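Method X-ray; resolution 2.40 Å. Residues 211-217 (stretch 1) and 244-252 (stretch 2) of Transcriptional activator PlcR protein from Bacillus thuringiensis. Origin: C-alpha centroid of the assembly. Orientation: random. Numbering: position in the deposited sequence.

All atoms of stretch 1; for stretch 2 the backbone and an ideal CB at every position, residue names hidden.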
ATOM      1  N   ARG A 211      -4.760 -17.317 -27.519  1.00 35.81           N
ATOM      2  CA  ARG A 211      -5.330 -15.980 -27.721  1.00 29.97           C
ATOM      3  C   ARG A 211      -4.285 -14.893 -27.475  1.00 27.77           C
ATOM      4  O   ARG A 211      -4.319 -14.191 -26.472  1.00 33.08           O
ATOM      5  CB  ARG A 211      -6.521 -15.774 -26.799  1.00 27.91           C
ATOM      6  CG  ARG A 211      -7.475 -16.920 -26.854  1.00 32.79           C
ATOM      7  CD  ARG A 211      -8.699 -16.675 -26.008  1.00 33.64           C
ATOM      8  NE  ARG A 211      -9.515 -17.881 -26.007  1.00 51.70           N
ATOM      9  CZ  ARG A 211     -10.548 -18.079 -26.819  1.00 52.57           C
ATOM     10  NH1 ARG A 211     -10.921 -17.132 -27.682  1.00 37.81           N
ATOM     11  NH2 ARG A 211     -11.213 -19.220 -26.755  1.00 33.17           N
ATOM     12  N   TYR A 212      -3.367 -14.756 -28.416  1.00 32.49           N
ATOM     13  CA  TYR A 212      -2.162 -13.975 -28.214  1.00 25.11           C
ATOM     14  C   TYR A 212      -2.428 -12.500 -28.063  1.00 34.28           C
ATOM     15  O   TYR A 212      -1.866 -11.842 -27.180  1.00 37.86           O
ATOM     16  CB  TYR A 212      -1.192 -14.265 -29.345  1.00 35.69           C
ATOM     17  CG  TYR A 212      -0.805 -15.729 -29.347  1.00 39.90           C
ATOM     18  CD1 TYR A 212      -0.333 -16.342 -28.176  1.00 27.84           C
ATOM     19  CD2 TYR A 212      -0.956 -16.513 -30.488  1.00 32.91           C
ATOM     20  CE1 TYR A 212       0.024 -17.674 -28.157  1.00 35.53           C
ATOM     21  CE2 TYR A 212      -0.600 -17.859 -30.479  1.00 21.48           C
ATOM     22  CZ  TYR A 212      -0.123 -18.438 -29.315  1.00 40.39           C
ATOM     23  OH  TYR A 212       0.212 -19.776 -29.302  1.00 42.67           O
ATOM     24  N   GLU A 213      -3.317 -11.991 -28.904  1.00 30.09           N
ATOM     25  CA  GLU A 213      -3.686 -10.596 -28.876  1.00 33.18           C
ATOM     26  C   GLU A 213      -4.346 -10.207 -27.556  1.00 31.28           C
ATOM     27  O   GLU A 213      -4.054  -9.147 -26.995  1.00 31.50           O
ATOM     28  CB  GLU A 213      -4.602 -10.280 -30.062  1.00 40.95           C
ATOM     29  CG  GLU A 213      -5.226  -8.895 -30.019  1.00 45.92           C
ATOM     30  CD  GLU A 213      -5.796  -8.464 -31.367  1.00 66.12           C
ATOM     31  OE1 GLU A 213      -6.034  -9.341 -32.238  1.00 69.67           O
ATOM     32  OE2 GLU A 213      -6.002  -7.241 -31.551  1.00 52.98           O
ATOM     33  N   GLU A 214      -5.250 -11.043 -27.064  1.00 25.40           N
ATOM     34  CA  GLU A 214      -5.916 -10.725 -25.804  1.00 36.95           C
ATOM     35  C   GLU A 214      -4.942 -10.824 -24.625  1.00 35.87           C
ATOM     36  O   GLU A 214      -5.064 -10.095 -23.639  1.00 34.09           O
ATOM     37  CB  GLU A 214      -7.128 -11.627 -25.573  1.00 21.57           C
ATOM     38  CG  GLU A 214      -8.403 -11.091 -26.200  1.00 42.91           C
ATOM     39  CD  GLU A 214      -9.471 -12.170 -26.389  1.00 49.57           C
ATOM     40  OE1 GLU A 214     -10.367 -12.298 -25.529  1.00 51.19           O
ATOM     41  OE2 GLU A 214      -9.405 -12.897 -27.399  1.00 41.98           O
ATOM     42  N   SER A 215      -3.987 -11.741 -24.737  1.00 38.53           N
ATOM     43  CA  SER A 215      -2.989 -11.934 -23.707  1.00 26.77           C
ATOM     44  C   SER A 215      -2.166 -10.648 -23.595  1.00 32.02           C
ATOM     45  O   SER A 215      -1.969 -10.120 -22.503  1.00 29.60           O
ATOM     46  CB  SER A 215      -2.091 -13.121 -24.055  1.00 22.90           C
ATOM     47  OG  SER A 215      -1.127 -13.368 -23.046  1.00 27.51           O
ATOM     48  N   LEU A 216      -1.702 -10.150 -24.734  1.00 29.59           N
ATOM     49  CA  LEU A 216      -0.878  -8.943 -24.777  1.00 32.82           C
ATOM     50  C   LEU A 216      -1.675  -7.735 -24.280  1.00 35.93           C
ATOM     51  O   LEU A 216      -1.129  -6.822 -23.639  1.00 26.59           O
ATOM     52  CB  LEU A 216      -0.341  -8.703 -26.196  1.00 29.59           C
ATOM     53  CG  LEU A 216       0.485  -7.442 -26.468  1.00 39.09           C
ATOM     54  CD1 LEU A 216       1.748  -7.422 -25.626  1.00 25.21           C
ATOM     55  CD2 LEU A 216       0.808  -7.299 -27.954  1.00 25.14           C
ATOM     56  N   TYR A 217      -2.975  -7.749 -24.557  1.00 30.20           N
ATOM     57  CA  TYR A 217      -3.859  -6.714 -24.047  1.00 29.53           C
ATOM     58  C   TYR A 217      -3.823  -6.675 -22.528  1.00 37.28           C
ATOM     59  O   TYR A 217      -3.605  -5.616 -21.928  1.00 34.83           O
ATOM     60  CB  TYR A 217      -5.292  -6.929 -24.519  1.00 24.49           C
ATOM     61  CG  TYR A 217      -6.286  -6.022 -23.839  1.00 28.71           C
ATOM     62  CD1 TYR A 217      -6.437  -4.693 -24.234  1.00 28.43           C
ATOM     63  CD2 TYR A 217      -7.081  -6.492 -22.800  1.00 23.13           C
ATOM     64  CE1 TYR A 217      -7.354  -3.855 -23.595  1.00 27.83           C
ATOM     65  CE2 TYR A 217      -8.006  -5.669 -22.167  1.00 25.25           C
ATOM     66  CZ  TYR A 217      -8.134  -4.350 -22.576  1.00 29.28           C
ATOM     67  OH  TYR A 217      -9.040  -3.532 -21.950  1.00 35.65           O
ATOM     68  N   UNK A 244       6.868 -12.902 -24.872  1.00 33.55           N
ATOM     69  CA  UNK A 244       6.232 -14.120 -25.371  1.00 31.94           C
ATOM     70  C   UNK A 244       5.136 -13.788 -26.389  1.00 37.05           C
ATOM     71  O   UNK A 244       5.075 -14.380 -27.461  1.00 36.19           O
ATOM     72  CB  UNK A 244       5.648 -14.928 -24.210  1.00 31.94           C
ATOM     73  N   UNK A 245       4.259 -12.850 -26.044  1.00 38.13           N
ATOM     74  CA  UNK A 245       3.149 -12.489 -26.925  1.00 35.96           C
ATOM     75  C   UNK A 245       3.656 -11.870 -28.224  1.00 36.36           C
ATOM     76  O   UNK A 245       3.194 -12.207 -29.305  1.00 37.54           O
ATOM     77  CB  UNK A 245       2.201 -11.519 -26.217  1.00 35.96           C
ATOM     78  N   UNK A 246       4.620 -10.969 -28.088  1.00 35.40           N
ATOM     79  CA  UNK A 246       5.230 -10.294 -29.216  1.00 38.49           C
ATOM     80  C   UNK A 246       5.832 -11.285 -30.203  1.00 44.82           C
ATOM     81  O   UNK A 246       5.787 -11.060 -31.413  1.00 41.81           O
ATOM     82  CB  UNK A 246       6.303  -9.319 -28.728  1.00 38.49           C
ATOM     83  N   UNK A 247       6.393 -12.375 -29.686  1.00 38.79           N
ATOM     84  CA  UNK A 247       6.980 -13.410 -30.533  1.00 51.19           C
ATOM     85  C   UNK A 247       5.896 -14.132 -31.344  1.00 45.42           C
ATOM     86  O   UNK A 247       6.032 -14.311 -32.544  1.00 54.06           O
ATOM     87  CB  UNK A 247       7.761 -14.413 -29.681  1.00 51.19           C
ATOM     88  N   UNK A 248       4.810 -14.525 -30.691  1.00 41.52           N
ATOM     89  CA  UNK A 248       3.741 -15.234 -31.383  1.00 47.40           C
ATOM     90  C   UNK A 248       3.041 -14.343 -32.396  1.00 47.71           C
ATOM     91  O   UNK A 248       2.581 -14.820 -33.440  1.00 47.41           O
ATOM     92  CB  UNK A 248       2.725 -15.775 -30.375  1.00 47.40           C
ATOM     93  N   UNK A 249       2.958 -13.053 -32.081  1.00 39.16           N
ATOM     94  CA  UNK A 249       2.255 -12.110 -32.940  1.00 44.16           C
ATOM     95  C   UNK A 249       3.158 -11.600 -34.070  1.00 47.17           C
ATOM     96  O   UNK A 249       2.734 -10.788 -34.882  1.00 40.14           O
ATOM     97  CB  UNK A 249       1.733 -10.935 -32.111  1.00 44.16           C
ATOM     98  N   UNK A 250       4.400 -12.078 -34.105  1.00 38.17           N
ATOM     99  CA  UNK A 250       5.323 -11.779 -35.204  1.00 56.21           C
ATOM    100  C   UNK A 250       5.731 -10.309 -35.317  1.00 51.18           C
ATOM    101  O   UNK A 250       5.858  -9.773 -36.415  1.00 48.75           O
ATOM    102  CB  UNK A 250       4.687 -12.216 -36.525  1.00 56.21           C
ATOM    103  N   UNK A 251       5.945  -9.668 -34.174  1.00 53.51           N
ATOM    104  CA  UNK A 251       6.502  -8.319 -34.142  1.00 49.98           C
ATOM    105  C   UNK A 251       7.943  -8.336 -34.588  1.00 50.04           C
ATOM    106  O   UNK A 251       8.552  -9.400 -34.727  1.00 52.06           O
ATOM    107  CB  UNK A 251       6.389  -7.714 -32.741  1.00 49.98           C
ATOM    108  N   UNK A 252       8.493  -7.144 -34.790  1.00 58.27           N
ATOM    109  CA  UNK A 252       9.877  -7.024 -35.205  1.00 61.89           C
ATOM    110  C   UNK A 252      10.786  -7.548 -34.099  1.00 67.06           C
ATOM    111  O   UNK A 252      10.457  -7.454 -32.915  1.00 60.70           O
ATOM    112  CB  UNK A 252      10.218  -5.573 -35.550  1.00 61.89           C
TER

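Helix 212-217 and helix 244-248 run nearly antiparallel, at 150° with axes 9.2 Å apart at closest approach, so positions one turn apart on stretch 2 should meet stretch 1 in succession.

Position 244 has helical angles (-56/-49) and a sideways CB with nothing of stretch 1 within 5.5 Å. Many residues would serve; it is Glu244.

Position 245 is the tightest point of the backbone register, its CA 5.7 Å from the CA of Tyr212. Its ideal CB points toward stretch 1, 3.8 Å from Leu216 CB and 4.2 Å from Tyr212 O. Such spacing favours a small residue: alanine, serine, cysteine or perhaps valine. It is Cys245, chi1 m, which places SG 3.2 Å from Ser215 OG and 3.6 Å from Leu216 N. These are close contacts without an assigned hydrogen bond; Leu216 N already donates to Tyr212 O within its own helix.

Position 246 points its CB away, so only a side chain long enough to reach back could touch stretch 1. Leucine, methionine or a long polar residue could fit. Leu246 does reach back, its CD2 lying 3.9 Å from Leu216 CD2.

Position 247 is out of reach and permissive. Arg247 turns to its own helix, NH2 forming a salt bridge to OE2 of Glu244 at 3.0 Å.

Position 248, a turn after 245, directs its ideal CB to 3.7 Å from Tyr212 CG, over the ring. A side chain with aliphatic methylenes would suit: lysine, arginine, glutamine, methionine or leucine. Lys248 makes a CH-pi contact, its CB 3.6 Å from the Tyr212 ring centroid and 8° off the normal. NZ ends 3.6 Å from Tyr212 OH, with no hydrogen bond between them.

Position 249 has a sideways CB, 5.2 Å from Tyr212 CB, leaving room for a branched apolar chain such as leucine or isoleucine, or for methionine. Leu249 (m, t) spans the gap: CD2 is 3.7 Å from Tyr212 CB, while CD1 is 3.8 Å from Leu216 CD2.

Position 250 has positive phi (66/39) in a Schellman motif, where glycine or asparagine is common. It is Glu250, out of reach.

Position 251 adopts extended angles (-69/170), and its CB points toward stretch 1 from beyond 5.5 Å. A large side chain is needed for contact. Tyr251 supplies it, with OH 3.8 Å from Leu216 CD2, which approaches the ring obliquely.

Position 252, an N-cap out of reach, would suit serine, threonine or aspartate; it is Glu252, poorly ordered.

Stretch 2 244-252: ECLRKLEYE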
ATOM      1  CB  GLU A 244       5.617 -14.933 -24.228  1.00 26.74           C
ATOM      2  CG  GLU A 244       6.600 -15.474 -23.206  1.00 40.51           C
ATOM      3  CD  GLU A 244       7.297 -16.728 -23.684  1.00 43.66           C
ATOM      4  OE1 GLU A 244       6.759 -17.836 -23.444  1.00 45.52           O
ATOM      5  OE2 GLU A 244       8.374 -16.604 -24.307  1.00 43.29           O
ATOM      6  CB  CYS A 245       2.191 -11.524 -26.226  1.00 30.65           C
ATOM      7  SG  CYS A 245       1.238 -12.265 -24.934  1.00 35.96           S
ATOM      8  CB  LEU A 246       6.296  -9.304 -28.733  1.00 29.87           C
ATOM      9  CG  LEU A 246       5.813  -8.061 -27.959  1.00 38.67           C
ATOM     10  CD1 LEU A 246       6.950  -7.064 -27.760  1.00 34.01           C
ATOM     11  CD2 LEU A 246       4.647  -7.381 -28.653  1.00 31.73           C
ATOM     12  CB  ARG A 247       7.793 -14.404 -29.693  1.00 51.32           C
ATOM     13  CG  ARG A 247       8.857 -15.173 -30.465  1.00 50.46           C
ATOM     14  CD  ARG A 247      10.018 -15.573 -29.543  1.00 72.95           C
ATOM     15  NE  ARG A 247       9.549 -16.179 -28.298  1.00 65.35           N
ATOM     16  CZ  ARG A 247       9.247 -17.468 -28.154  1.00 78.93           C
ATOM     17  NH1 ARG A 247       9.375 -18.303 -29.180  1.00 81.03           N
ATOM     18  NH2 ARG A 247       8.815 -17.925 -26.982  1.00 53.37           N
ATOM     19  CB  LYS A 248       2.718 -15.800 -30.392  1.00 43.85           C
ATOM     20  CG  LYS A 248       3.235 -16.965 -29.610  1.00 42.18           C
ATOM     21  CD  LYS A 248       3.817 -18.001 -30.553  1.00 54.33           C
ATOM     22  CE  LYS A 248       4.620 -19.055 -29.809  1.00 65.05           C
ATOM     23  NZ  LYS A 248       3.747 -20.062 -29.139  1.00 67.31           N
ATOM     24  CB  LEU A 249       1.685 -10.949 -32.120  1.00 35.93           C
ATOM     25  CG  LEU A 249       0.487 -11.300 -31.239  1.00 43.46           C
ATOM     26  CD1 LEU A 249       0.098 -10.113 -30.371  1.00 31.87           C
ATOM     27  CD2 LEU A 249      -0.713 -11.775 -32.085  1.00 34.96           C
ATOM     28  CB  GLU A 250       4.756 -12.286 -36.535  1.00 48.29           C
ATOM     29  CG  GLU A 250       4.735 -13.803 -36.623  1.00 70.93           C
ATOM     30  CD  GLU A 250       4.149 -14.309 -37.924  1.00 89.95           C
ATOM     31  OE1 GLU A 250       2.914 -14.213 -38.100  1.00 90.75           O
ATOM     32  OE2 GLU A 250       4.928 -14.798 -38.771  1.00102.30           O
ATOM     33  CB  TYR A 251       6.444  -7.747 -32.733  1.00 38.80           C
ATOM     34  CG  TYR A 251       5.104  -7.192 -32.361  1.00 43.02           C
ATOM     35  CD1 TYR A 251       4.000  -8.028 -32.182  1.00 36.44           C
ATOM     36  CD2 TYR A 251       4.932  -5.829 -32.188  1.00 43.70           C
ATOM     37  CE1 TYR A 251       2.767  -7.507 -31.839  1.00 32.34           C
ATOM     38  CE2 TYR A 251       3.707  -5.301 -31.848  1.00 45.22           C
ATOM     39  CZ  TYR A 251       2.630  -6.134 -31.670  1.00 41.09           C
ATOM     40  OH  TYR A 251       1.420  -5.573 -31.327  1.00 48.05           O
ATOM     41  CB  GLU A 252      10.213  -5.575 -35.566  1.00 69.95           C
ATOM     42  CG  GLU A 252      11.117  -5.459 -36.784  1.00 90.05           C
ATOM     43  CD  GLU A 252      10.705  -6.412 -37.902  1.00101.64           C
ATOM     44  OE1 GLU A 252       9.781  -6.064 -38.673  1.00 91.35           O
ATOM     45  OE2 GLU A 252      11.302  -7.512 -38.002  1.00 84.64           O
TER
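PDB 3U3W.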